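PDB 4FMH: VP1 from Merkel cell polyomavirus, which forms the pentameric building blocks of the viral capsid and binds sialylated oligosaccharides on host cells, a contact required for infection. Local coordinates for the interface of chains A and B. Coordinates in Å, arbitrary orientation; residue numbers count along the deposited sequence, not the author numbering. Chains: chain A/B, VP1.

Contact 1: the interface of chains A and B. Residues chain A 107, 110, 118, 126-128, 223-224; chain B 130, 218-220, 222.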
ATOM      1  N   LEU A 107      17.692   4.800  12.281  1.00 10.89           N
ATOM      2  CA  LEU A 107      17.631   5.254  10.890  1.00 10.45           C
ATOM      3  C   LEU A 107      16.988   6.624  10.698  1.00 11.87           C
ATOM      4  O   LEU A 107      16.928   7.118   9.573  1.00 12.59           O
ATOM      5  CB  LEU A 107      16.943   4.204  10.006  1.00 10.21           C
ATOM      6  CG  LEU A 107      17.520   2.778  10.057  1.00 10.70           C
ATOM      7  CD1 LEU A 107      16.737   1.856   9.125  1.00 10.31           C
ATOM      8  CD2 LEU A 107      19.012   2.758   9.700  1.00  9.53           C
ATOM      9  N   VAL A 110      19.825  11.734  10.197  1.00 14.18           N
ATOM     10  CA  VAL A 110      20.117  12.378   8.905  1.00 13.66           C
ATOM     11  C   VAL A 110      21.258  13.403   9.054  1.00 15.07           C
ATOM     12  O   VAL A 110      21.309  14.420   8.351  1.00 14.43           O
ATOM     13  CB  VAL A 110      18.856  13.032   8.274  1.00 13.52           C
ATOM     14  CG1 VAL A 110      17.804  11.965   7.928  1.00 13.25           C
ATOM     15  CG2 VAL A 110      18.259  14.090   9.196  1.00 13.04           C
ATOM     16  N   VAL A 118      20.580  16.168   0.754  0.70 15.46           N
ATOM     17  CA  VAL A 118      19.466  16.129  -0.201  0.70 15.25           C
ATOM     18  C   VAL A 118      19.494  17.322  -1.173  0.70 15.64           C
ATOM     19  O   VAL A 118      19.053  17.208  -2.319  0.70 15.04           O
ATOM     20  CB  VAL A 118      18.088  15.987   0.504  0.70 15.98           C
ATOM     21  CG1 VAL A 118      18.127  14.858   1.544  0.70 14.09           C
ATOM     22  CG2 VAL A 118      17.668  17.274   1.151  0.70 18.01           C
ATOM     23  N   PRO A 126      18.559  10.136   4.040  1.00 12.76           N
ATOM     24  CA  PRO A 126      18.443   9.068   5.027  1.00 13.36           C
ATOM     25  C   PRO A 126      18.715   7.690   4.424  1.00 12.39           C
ATOM     26  O   PRO A 126      18.614   7.511   3.210  1.00 11.43           O
ATOM     27  CB  PRO A 126      16.988   9.166   5.507  1.00 13.81           C
ATOM     28  CG  PRO A 126      16.277   9.969   4.497  1.00 16.08           C
ATOM     29  CD  PRO A 126      17.285  10.839   3.806  1.00 12.78           C
ATOM     30  N   VAL A 127      19.068   6.734   5.279  1.00 12.68           N
ATOM     31  CA  VAL A 127      19.263   5.360   4.841  1.00 12.24           C
ATOM     32  C   VAL A 127      17.991   4.898   4.118  1.00 10.97           C
ATOM     33  O   VAL A 127      16.907   4.875   4.698  1.00 10.36           O
ATOM     34  CB  VAL A 127      19.681   4.424   6.010  1.00 11.95           C
ATOM     35  CG1 VAL A 127      19.668   2.959   5.568  1.00 12.02           C
ATOM     36  CG2 VAL A 127      21.077   4.795   6.516  1.00 11.49           C
ATOM     37  N   SER A 128      18.149   4.527   2.851  0.80 11.67           N
ATOM     38  CA  SER A 128      17.033   4.177   1.985  0.80 10.64           C
ATOM     39  C   SER A 128      17.534   3.421   0.761  0.80 10.95           C
ATOM     40  O   SER A 128      18.741   3.309   0.545  0.80 11.11           O
ATOM     41  CB  SER A 128      16.275   5.444   1.555  0.80 10.21           C
ATOM     42  OG  SER A 128      17.157   6.402   0.990  0.80 11.62           O
ATOM     43  N   PRO A 223      11.871   4.562  -0.028  1.00 11.61           N
ATOM     44  CA  PRO A 223      11.745   4.617   1.435  1.00 11.42           C
ATOM     45  C   PRO A 223      11.915   3.252   2.108  1.00 10.35           C
ATOM     46  O   PRO A 223      11.370   2.235   1.651  1.00 10.67           O
ATOM     47  CB  PRO A 223      10.325   5.142   1.644  1.00 11.14           C
ATOM     48  CG  PRO A 223      10.056   5.956   0.408  1.00 13.64           C
ATOM     49  CD  PRO A 223      10.749   5.240  -0.708  1.00 12.18           C
ATOM     50  N   THR A 224      12.699   3.237   3.178  1.00  9.46           N
ATOM     51  CA  THR A 224      12.761   2.080   4.049  1.00 10.36           C
ATOM     52  C   THR A 224      11.561   2.196   4.984  1.00  8.48           C
ATOM     53  O   THR A 224      11.411   3.193   5.699  1.00 10.21           O
ATOM     54  CB  THR A 224      14.092   2.031   4.802  1.00  8.48           C
ATOM     55  OG1 THR A 224      15.135   1.735   3.865  1.00  8.01           O
ATOM     56  CG2 THR A 224      14.079   0.979   5.893  1.00 11.03           C
TER
ATOM     57  N   VAL B 130      11.077  11.907   6.460  1.00 10.85           N
ATOM     58  CA  VAL B 130      11.258  10.943   7.548  1.00 10.70           C
ATOM     59  C   VAL B 130      10.076  10.950   8.521  1.00 11.11           C
ATOM     60  O   VAL B 130       9.746  11.989   9.101  1.00 10.04           O
ATOM     61  CB  VAL B 130      12.578  11.182   8.319  1.00 10.32           C
ATOM     62  CG1 VAL B 130      12.676  10.246   9.526  1.00 13.84           C
ATOM     63  CG2 VAL B 130      13.790  10.998   7.381  1.00  9.57           C
ATOM     64  N   THR B 218      11.623   6.177   5.838  1.00 12.56           N
ATOM     65  CA  THR B 218      12.755   7.037   5.450  1.00 13.37           C
ATOM     66  C   THR B 218      12.500   7.684   4.081  1.00 15.26           C
ATOM     67  O   THR B 218      11.384   7.631   3.580  1.00 17.04           O
ATOM     68  CB  THR B 218      14.125   6.305   5.540  1.00 12.36           C
ATOM     69  OG1 THR B 218      14.232   5.315   4.510  1.00 11.09           O
ATOM     70  CG2 THR B 218      14.277   5.642   6.904  1.00 10.90           C
ATOM     71  N   GLY B 219      13.516   8.313   3.496  1.00 17.19           N
ATOM     72  CA  GLY B 219      13.330   9.141   2.299  1.00 18.18           C
ATOM     73  C   GLY B 219      13.194  10.603   2.691  1.00 17.46           C
ATOM     74  O   GLY B 219      12.744  10.910   3.789  1.00 18.91           O
ATOM     75  N   SER B 220      13.582  11.509   1.796  1.00 17.65           N
ATOM     76  CA  SER B 220      13.649  12.942   2.124  1.00 17.60           C
ATOM     77  C   SER B 220      12.332  13.706   1.962  1.00 17.78           C
ATOM     78  O   SER B 220      12.051  14.627   2.733  1.00 18.09           O
ATOM     79  CB  SER B 220      14.744  13.628   1.301  1.00 18.38           C
ATOM     80  OG  SER B 220      14.556  13.394  -0.082  1.00 20.23           O
ATOM     81  N   THR B 222       9.320  11.844   1.150  1.00 14.13           N
ATOM     82  CA  THR B 222       8.284  10.806   1.184  1.00 13.21           C
ATOM     83  C   THR B 222       6.998  11.372   1.784  1.00 11.97           C
ATOM     84  O   THR B 222       7.038  12.021   2.834  1.00 10.34           O
ATOM     85  CB  THR B 222       8.751   9.608   2.020  1.00 13.57           C
ATOM     86  OG1 THR B 222      10.097   9.284   1.652  1.00 14.01           O
ATOM     87  CG2 THR B 222       7.842   8.379   1.796  1.00 10.17           C
TER
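Neighbouring VP1 subunits of the capsid pentamer meet here loop against loop, like subunits joining through different surfaces as they do in a ring of five, and the contact helps hold the pentamer together. The chain B segment B:Thr218 to B:Thr222, which follows strand 210-217, lies among chain A loops that carry A:Pro126 to A:Ser128 and A:Pro223 to A:Thr224. B:Thr218 carries the hydrogen bonding across the contact. Its OG1 sits in the crowded position between its own backbone N and carbonyl carbon (chi1 70°), and from there the hydroxyl is gripped twice: it donates to the backbone O of A:Val127 at 2.7 Å, in the carbonyl plane, and accepts from A:Thr224 N at 2.9 Å. The B:Thr218 amide N returns a bond to A:Thr224 O at 3.0 Å, so one threonine satisfies three backbone groups of chain A. A:Thr224 runs side by side with it, both side chains pointing the same way. A:Pro126 caps the other flank: its CG rests 3.8 Å from B:Gly219 CA and 3.9 Å from B:Val130 CG2. Further along, A:Val118 CG1, anti to its carbonyl carbon, touches B:Ser220 CB at 3.6 Å. A:Pro223 crosses B:Thr222 obliquely, with CG 3.6 Å from the methyl CG2. The threonine behind that methyl is steadied within chain B, B:Thr222 OG1 donating to a lone pair of B:Thr218 O at 2.8 Å.

Contact 2: the interface of chains A and B. Residues chain A 27, 100, 102, 277; chain B 181, 202, 204-205, 212.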
ATOM      1  N   TYR A  27      19.573 -13.331  19.429  1.00 14.98           N
ATOM      2  CA  TYR A  27      19.669 -12.252  18.458  1.00 14.16           C
ATOM      3  C   TYR A  27      20.813 -12.585  17.503  1.00 13.64           C
ATOM      4  O   TYR A  27      21.784 -13.264  17.873  1.00 13.01           O
ATOM      5  CB  TYR A  27      19.881 -10.881  19.129  1.00 14.28           C
ATOM      6  CG  TYR A  27      21.203 -10.740  19.849  1.00 17.96           C
ATOM      7  CD1 TYR A  27      22.351 -10.308  19.176  1.00 17.95           C
ATOM      8  CD2 TYR A  27      21.306 -11.038  21.205  1.00 18.76           C
ATOM      9  CE1 TYR A  27      23.569 -10.189  19.840  1.00 20.58           C
ATOM     10  CE2 TYR A  27      22.516 -10.919  21.878  1.00 21.59           C
ATOM     11  CZ  TYR A  27      23.637 -10.499  21.195  1.00 20.74           C
ATOM     12  OH  TYR A  27      24.830 -10.388  21.870  1.00 24.87           O
ATOM     13  N   GLU A 100      11.822  -9.686  15.670  1.00 13.86           N
ATOM     14  CA  GLU A 100      11.839  -8.236  15.500  1.00 14.01           C
ATOM     15  C   GLU A 100      13.173  -7.777  14.941  1.00 12.52           C
ATOM     16  O   GLU A 100      14.226  -8.232  15.384  1.00 13.30           O
ATOM     17  CB  GLU A 100      11.604  -7.546  16.849  1.00 14.86           C
ATOM     18  CG  GLU A 100      11.286  -6.042  16.736  1.00 19.40           C
ATOM     19  CD  GLU A 100      10.546  -5.508  17.948  1.00 24.19           C
ATOM     20  OE1 GLU A 100       9.452  -6.027  18.252  1.00 29.06           O
ATOM     21  OE2 GLU A 100      11.054  -4.567  18.593  1.00 26.61           O
ATOM     22  N   VAL A 102      15.830  -5.138  15.170  1.00 11.52           N
ATOM     23  CA  VAL A 102      16.249  -4.241  16.258  1.00 11.61           C
ATOM     24  C   VAL A 102      17.032  -3.045  15.710  1.00 12.47           C
ATOM     25  O   VAL A 102      17.772  -3.178  14.729  1.00 12.08           O
ATOM     26  CB  VAL A 102      17.125  -5.035  17.273  1.00 12.74           C
ATOM     27  CG1 VAL A 102      17.724  -4.126  18.374  1.00 12.42           C
ATOM     28  CG2 VAL A 102      16.309  -6.160  17.880  1.00 12.19           C
ATOM     29  N   TYR A 277      16.053 -10.028  16.392  1.00 10.94           N
ATOM     30  CA  TYR A 277      15.789 -10.761  17.625  1.00 11.38           C
ATOM     31  C   TYR A 277      14.761 -11.867  17.381  1.00 11.46           C
ATOM     32  O   TYR A 277      13.851 -11.703  16.564  1.00 10.91           O
ATOM     33  CB  TYR A 277      15.285  -9.792  18.698  1.00 10.58           C
ATOM     34  CG  TYR A 277      14.703 -10.468  19.910  1.00 12.52           C
ATOM     35  CD1 TYR A 277      15.518 -10.857  20.965  1.00 15.51           C
ATOM     36  CD2 TYR A 277      13.340 -10.729  19.997  1.00 16.63           C
ATOM     37  CE1 TYR A 277      14.985 -11.489  22.075  1.00 17.81           C
ATOM     38  CE2 TYR A 277      12.798 -11.359  21.105  1.00 18.28           C
ATOM     39  CZ  TYR A 277      13.626 -11.741  22.135  1.00 19.42           C
ATOM     40  OH  TYR A 277      13.081 -12.361  23.237  1.00 24.00           O
TER
ATOM     41  N   LEU B 181      23.696  -4.984  17.849  1.00 13.27           N
ATOM     42  CA  LEU B 181      23.060  -5.205  19.147  1.00 14.30           C
ATOM     43  C   LEU B 181      24.109  -5.562  20.197  1.00 15.91           C
ATOM     44  O   LEU B 181      24.708  -6.643  20.145  1.00 16.80           O
ATOM     45  CB  LEU B 181      21.982  -6.292  19.063  1.00 14.08           C
ATOM     46  CG  LEU B 181      20.921  -6.322  20.177  1.00 15.56           C
ATOM     47  CD1 LEU B 181      19.773  -7.240  19.787  1.00 14.91           C
ATOM     48  CD2 LEU B 181      21.510  -6.737  21.540  1.00 16.19           C
ATOM     49  N   PRO B 202      12.689   0.158  21.326  1.00 12.55           N
ATOM     50  CA  PRO B 202      12.128  -0.777  22.307  1.00 13.67           C
ATOM     51  C   PRO B 202      12.888  -2.104  22.290  1.00 13.92           C
ATOM     52  O   PRO B 202      13.226  -2.595  21.215  1.00 13.77           O
ATOM     53  CB  PRO B 202      10.687  -0.986  21.815  1.00 13.31           C
ATOM     54  CG  PRO B 202      10.397   0.191  20.943  1.00 13.53           C
ATOM     55  CD  PRO B 202      11.703   0.520  20.291  1.00 12.37           C
ATOM     56  N   PRO B 204      13.105  -5.882  22.455  1.00 15.83           N
ATOM     57  CA  PRO B 204      12.153  -6.995  22.311  1.00 15.39           C
ATOM     58  C   PRO B 204      12.480  -8.201  23.197  1.00 15.83           C
ATOM     59  O   PRO B 204      11.666  -9.122  23.298  1.00 15.39           O
ATOM     60  CB  PRO B 204      12.261  -7.358  20.825  1.00 14.93           C
ATOM     61  CG  PRO B 204      13.678  -7.003  20.475  1.00 15.48           C
ATOM     62  CD  PRO B 204      13.984  -5.756  21.274  1.00 15.88           C
ATOM     63  N   SER B 205      13.650  -8.192  23.838  1.00 15.23           N
ATOM     64  CA  SER B 205      14.031  -9.278  24.739  1.00 16.68           C
ATOM     65  C   SER B 205      13.433  -9.090  26.132  1.00 16.73           C
ATOM     66  O   SER B 205      13.497  -9.986  26.973  1.00 16.58           O
ATOM     67  CB  SER B 205      15.558  -9.423  24.822  1.00 17.61           C
ATOM     68  OG  SER B 205      16.143  -8.380  25.577  1.00 17.46           O
ATOM     69  N   TYR B 212       3.991  -2.500  22.785  1.00 11.71           N
ATOM     70  CA  TYR B 212       4.442  -1.384  21.953  1.00  9.77           C
ATOM     71  C   TYR B 212       4.224  -1.671  20.478  1.00  9.86           C
ATOM     72  O   TYR B 212       4.191  -2.835  20.065  1.00  9.23           O
ATOM     73  CB  TYR B 212       5.901  -1.006  22.244  1.00  9.86           C
ATOM     74  CG  TYR B 212       6.923  -2.061  21.903  1.00 12.46           C
ATOM     75  CD1 TYR B 212       7.389  -2.222  20.592  1.00 14.30           C
ATOM     76  CD2 TYR B 212       7.459  -2.879  22.903  1.00 12.56           C
ATOM     77  CE1 TYR B 212       8.348  -3.203  20.281  1.00 12.39           C
ATOM     78  CE2 TYR B 212       8.416  -3.846  22.608  1.00 13.51           C
ATOM     79  CZ  TYR B 212       8.855  -4.002  21.300  1.00 15.89           C
ATOM     80  OH  TYR B 212       9.801  -4.963  21.018  1.00 13.34           O
TER
HETATM   81  O   HOH W   1      13.081  -2.671  18.619  1.00 21.14           O
HETATM   82  O   HOH W   2      26.699  -8.453  20.555  1.00 35.56           O
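Neighbouring pentamer subunits pack side by side here, chain B loop and strand residues mainly against chain A strands. A:Glu100, near the end of strand 89-101, reaches across with CG anti to the backbone N (chi1 -167°) and the chain extended beyond. A:Glu100 CB is 4.0 Å from B:Pro204 CB, and A:Glu100 CD passes the same proline carbon at 3.8 Å. At the tip the carboxylate meets the phenol of B:Tyr212 end to end, its plane at 90° to the ring and A:Glu100 CD lying at the ring edge. B:Tyr212 OH donates to A:Glu100 OE2 at 2.8 Å, on the syn lone pair, with a weaker bond to OE1. A:Glu100 OE2 also binds a water that reaches B:Pro202 O, giving the probably charged carboxylate another polar partner. B:Pro204 and A:Tyr277 slide past each other in opposite directions, B:Pro204 CB 3.6 Å from A:Tyr277 CD2. The backbone from B:Pro204 to B:Ser205 lies over the rim of one ring face. A:Val102 CG2 closes in on B:Pro204 CG at 3.8 Å. B:Leu181 crosses A:Tyr27 obliquely, its CD1 3.7 Å from A:Tyr27 CB and its CD2 above the ring centre, while a second water links A:Tyr27 OH to B:Leu181 O, 2.7 Å from that carbonyl oxygen.

Contact 3: the interface of chains A and B. Residues chain A 226-230; chain B 132, 134, 202, 212-215.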
ATOM      1  N   LEU A 226       9.470   0.029   7.803  1.00  9.78           N
ATOM      2  CA  LEU A 226       9.570  -1.158   8.656  1.00 11.00           C
ATOM      3  C   LEU A 226       8.694  -0.992   9.881  1.00 11.13           C
ATOM      4  O   LEU A 226       8.503   0.126  10.357  1.00 10.60           O
ATOM      5  CB  LEU A 226      11.020  -1.394   9.091  1.00  9.29           C
ATOM      6  CG  LEU A 226      12.094  -1.552   8.003  1.00 14.86           C
ATOM      7  CD1 LEU A 226      13.489  -1.423   8.608  1.00 14.24           C
ATOM      8  CD2 LEU A 226      11.934  -2.890   7.279  1.00 13.66           C
ATOM      9  N   GLN A 227       8.178  -2.105  10.392  1.00 10.11           N
ATOM     10  CA  GLN A 227       7.339  -2.084  11.583  1.00 12.07           C
ATOM     11  C   GLN A 227       7.997  -2.845  12.715  1.00 12.10           C
ATOM     12  O   GLN A 227       8.842  -3.711  12.482  1.00 11.54           O
ATOM     13  CB  GLN A 227       5.963  -2.691  11.300  1.00 14.38           C
ATOM     14  CG  GLN A 227       5.109  -1.901  10.306  1.00 18.88           C
ATOM     15  CD  GLN A 227       5.427  -2.274   8.877  1.00 27.88           C
ATOM     16  OE1 GLN A 227       5.593  -3.452   8.559  1.00 27.67           O
ATOM     17  NE2 GLN A 227       5.529  -1.271   8.005  1.00 29.21           N
ATOM     18  N   PHE A 228       7.591  -2.515  13.939  1.00 11.93           N
ATOM     19  CA  PHE A 228       8.038  -3.229  15.128  1.00 11.65           C
ATOM     20  C   PHE A 228       6.936  -3.249  16.183  1.00 12.77           C
ATOM     21  O   PHE A 228       6.321  -2.221  16.476  1.00 13.32           O
ATOM     22  CB  PHE A 228       9.356  -2.647  15.694  1.00 10.63           C
ATOM     23  CG  PHE A 228       9.338  -1.151  15.923  1.00 11.91           C
ATOM     24  CD1 PHE A 228       9.569  -0.265  14.869  1.00 13.00           C
ATOM     25  CD2 PHE A 228       9.132  -0.633  17.199  1.00 11.65           C
ATOM     26  CE1 PHE A 228       9.560   1.122  15.072  1.00 13.77           C
ATOM     27  CE2 PHE A 228       9.124   0.748  17.422  1.00 12.36           C
ATOM     28  CZ  PHE A 228       9.339   1.632  16.353  1.00 16.20           C
ATOM     29  N   SER A 229       6.680  -4.433  16.732  1.00 13.03           N
ATOM     30  CA  SER A 229       5.726  -4.598  17.827  1.00 12.78           C
ATOM     31  C   SER A 229       6.009  -5.909  18.547  1.00 13.97           C
ATOM     32  O   SER A 229       6.318  -6.925  17.906  1.00 14.46           O
ATOM     33  CB  SER A 229       4.277  -4.589  17.313  1.00 11.78           C
ATOM     34  OG  SER A 229       3.354  -4.839  18.374  1.00 11.89           O
ATOM     35  N   ASN A 230       5.869  -5.901  19.870  1.00 12.61           N
ATOM     36  CA  ASN A 230       6.044  -7.139  20.638  1.00 13.55           C
ATOM     37  C   ASN A 230       4.751  -7.948  20.766  1.00 14.44           C
ATOM     38  O   ASN A 230       4.652  -8.844  21.612  1.00 16.16           O
ATOM     39  CB  ASN A 230       6.684  -6.867  22.017  1.00 13.31           C
ATOM     40  CG  ASN A 230       5.786  -6.059  22.946  1.00 14.42           C
ATOM     41  OD1 ASN A 230       4.841  -5.395  22.506  1.00 10.79           O
ATOM     42  ND2 ASN A 230       6.073  -6.121  24.250  1.00 11.75           N
TER
ATOM     43  N   TYR B 132       8.542   8.688  11.950  1.00  8.56           N
ATOM     44  CA  TYR B 132       8.723   7.663  12.965  1.00  9.30           C
ATOM     45  C   TYR B 132       7.554   7.762  13.921  1.00  9.11           C
ATOM     46  O   TYR B 132       7.325   8.818  14.525  1.00  9.07           O
ATOM     47  CB  TYR B 132      10.048   7.863  13.711  1.00  8.14           C
ATOM     48  CG  TYR B 132      10.361   6.800  14.744  1.00 10.06           C
ATOM     49  CD1 TYR B 132      10.864   5.549  14.362  1.00 10.15           C
ATOM     50  CD2 TYR B 132      10.161   7.045  16.104  1.00 10.10           C
ATOM     51  CE1 TYR B 132      11.153   4.562  15.313  1.00 11.58           C
ATOM     52  CE2 TYR B 132      10.442   6.066  17.063  1.00  9.40           C
ATOM     53  CZ  TYR B 132      10.939   4.835  16.663  1.00 12.00           C
ATOM     54  OH  TYR B 132      11.222   3.880  17.613  1.00 10.82           O
ATOM     55  N   MET B 134       5.425   5.613  17.054  1.00 11.84           N
ATOM     56  CA  MET B 134       5.335   4.518  18.004  1.00 12.90           C
ATOM     57  C   MET B 134       4.557   4.961  19.234  1.00 12.37           C
ATOM     58  O   MET B 134       4.544   6.142  19.584  1.00 12.31           O
ATOM     59  CB  MET B 134       6.736   4.003  18.396  1.00 14.63           C
ATOM     60  CG  MET B 134       7.511   4.852  19.404  1.00 20.61           C
ATOM     61  SD  MET B 134       7.190   4.482  21.158  1.00 27.09           S
ATOM     62  CE  MET B 134       7.849   2.829  21.295  1.00 20.47           C
ATOM     63  N   PRO B 202      12.689   0.158  21.326  1.00 12.55           N
ATOM     64  CA  PRO B 202      12.128  -0.777  22.307  1.00 13.67           C
ATOM     65  C   PRO B 202      12.888  -2.104  22.290  1.00 13.92           C
ATOM     66  O   PRO B 202      13.226  -2.595  21.215  1.00 13.77           O
ATOM     67  CB  PRO B 202      10.687  -0.986  21.815  1.00 13.31           C
ATOM     68  CG  PRO B 202      10.397   0.191  20.943  1.00 13.53           C
ATOM     69  CD  PRO B 202      11.703   0.520  20.291  1.00 12.37           C
ATOM     70  N   TYR B 212       3.991  -2.500  22.785  1.00 11.71           N
ATOM     71  CA  TYR B 212       4.442  -1.384  21.953  1.00  9.77           C
ATOM     72  C   TYR B 212       4.224  -1.671  20.478  1.00  9.86           C
ATOM     73  O   TYR B 212       4.191  -2.835  20.065  1.00  9.23           O
ATOM     74  CB  TYR B 212       5.901  -1.006  22.244  1.00  9.86           C
ATOM     75  CG  TYR B 212       6.923  -2.061  21.903  1.00 12.46           C
ATOM     76  CD1 TYR B 212       7.389  -2.222  20.592  1.00 14.30           C
ATOM     77  CD2 TYR B 212       7.459  -2.879  22.903  1.00 12.56           C
ATOM     78  CE1 TYR B 212       8.348  -3.203  20.281  1.00 12.39           C
ATOM     79  CE2 TYR B 212       8.416  -3.846  22.608  1.00 13.51           C
ATOM     80  CZ  TYR B 212       8.855  -4.002  21.300  1.00 15.89           C
ATOM     81  OH  TYR B 212       9.801  -4.963  21.018  1.00 13.34           O
ATOM     82  N   TYR B 213       4.069  -0.599  19.701  1.00  9.60           N
ATOM     83  CA  TYR B 213       3.676  -0.676  18.297  1.00  9.57           C
ATOM     84  C   TYR B 213       4.355   0.495  17.613  1.00  9.27           C
ATOM     85  O   TYR B 213       4.243   1.621  18.086  1.00 10.45           O
ATOM     86  CB  TYR B 213       2.151  -0.512  18.149  1.00  9.45           C
ATOM     87  CG  TYR B 213       1.316  -1.359  19.087  1.00 11.47           C
ATOM     88  CD1 TYR B 213       0.795  -2.587  18.671  1.00 13.71           C
ATOM     89  CD2 TYR B 213       1.041  -0.931  20.391  1.00 12.38           C
ATOM     90  CE1 TYR B 213       0.028  -3.369  19.532  1.00 10.85           C
ATOM     91  CE2 TYR B 213       0.282  -1.708  21.257  1.00 14.00           C
ATOM     92  CZ  TYR B 213      -0.222  -2.922  20.823  1.00 12.46           C
ATOM     93  OH  TYR B 213      -0.978  -3.684  21.683  1.00 10.59           O
ATOM     94  N   GLY B 214       5.045   0.244  16.504  1.00  9.39           N
ATOM     95  CA  GLY B 214       5.805   1.310  15.855  1.00  9.31           C
ATOM     96  C   GLY B 214       6.150   1.059  14.407  1.00  9.21           C
ATOM     97  O   GLY B 214       5.995  -0.052  13.913  1.00  8.53           O
ATOM     98  N   SER B 215       6.638   2.108  13.744  1.00  9.87           N
ATOM     99  CA  SER B 215       7.004   2.059  12.332  1.00  8.87           C
ATOM    100  C   SER B 215       7.948   3.212  12.002  1.00 10.23           C
ATOM    101  O   SER B 215       7.958   4.252  12.686  1.00 10.09           O
ATOM    102  CB  SER B 215       5.748   2.129  11.448  1.00  8.35           C
ATOM    103  OG  SER B 215       5.119   3.402  11.563  1.00 10.82           O
TER
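Two edge strands of the polyomavirus VP1 jelly roll pair antiparallel across the subunit boundary, 225-229 of chain A with 210-217 of chain B, extending a sheet from one subunit into the next. The tight part is A:Phe228. Its backbone exchanges two bonds with B:Gly214: A:Phe228 N to B:Gly214 O is nearly straight (166° at H), while B:Gly214 N donates to A:Phe228 O at 2.8 Å, much more bent. With CG in the crowded position (chi1 52°), the ring folds over its partner strand, and B:Gly214 CA lies over its face, 3.7 Å from the centroid. Around the tip, B:Tyr132 comes in at about a right angle, its CZ 3.6 Å from A:Phe228 CZ; B:Pro202 CG meets A:Phe228 CE2 at 3.8 Å, and B:Met134 CB lies near CZ. A:Gln227 is looser: its side chain bends at chi2 and offers little beyond CB, 3.7 Å from B:Gly214 O. Toward A:Asn230 side chains take over the hydrogen bonding. A:Ser229 OG, anti to its backbone N, donates to B:Tyr212 O in the carbonyl plane, and A:Asn230 OD1 takes the B:Tyr212 amide. The asparagine amide stacks on that ring, planes 18° apart, opposite the face where B:Pro202 CB sits 3.4 Å above the plane.

Contact 2 and contact 3 lie close together, their C-alpha centres about 10 Å apart, and share B:Pro202 and B:Tyr212; contact 1 stands about 17 Å from contact 3 and about 22 Å from contact 2. B:Tyr212 joins the nearer pair, with its hydroxyl in contact 2 and its backbone and one ring face in contact 3. Strand 210-217 of chain B then leads on to the loop of contact 1, as strand 225-229 of chain A continues from that contact's other side. One continuous seam thus combines loops, paired strands and side-chain packing, repeated around the five-subunit assembly.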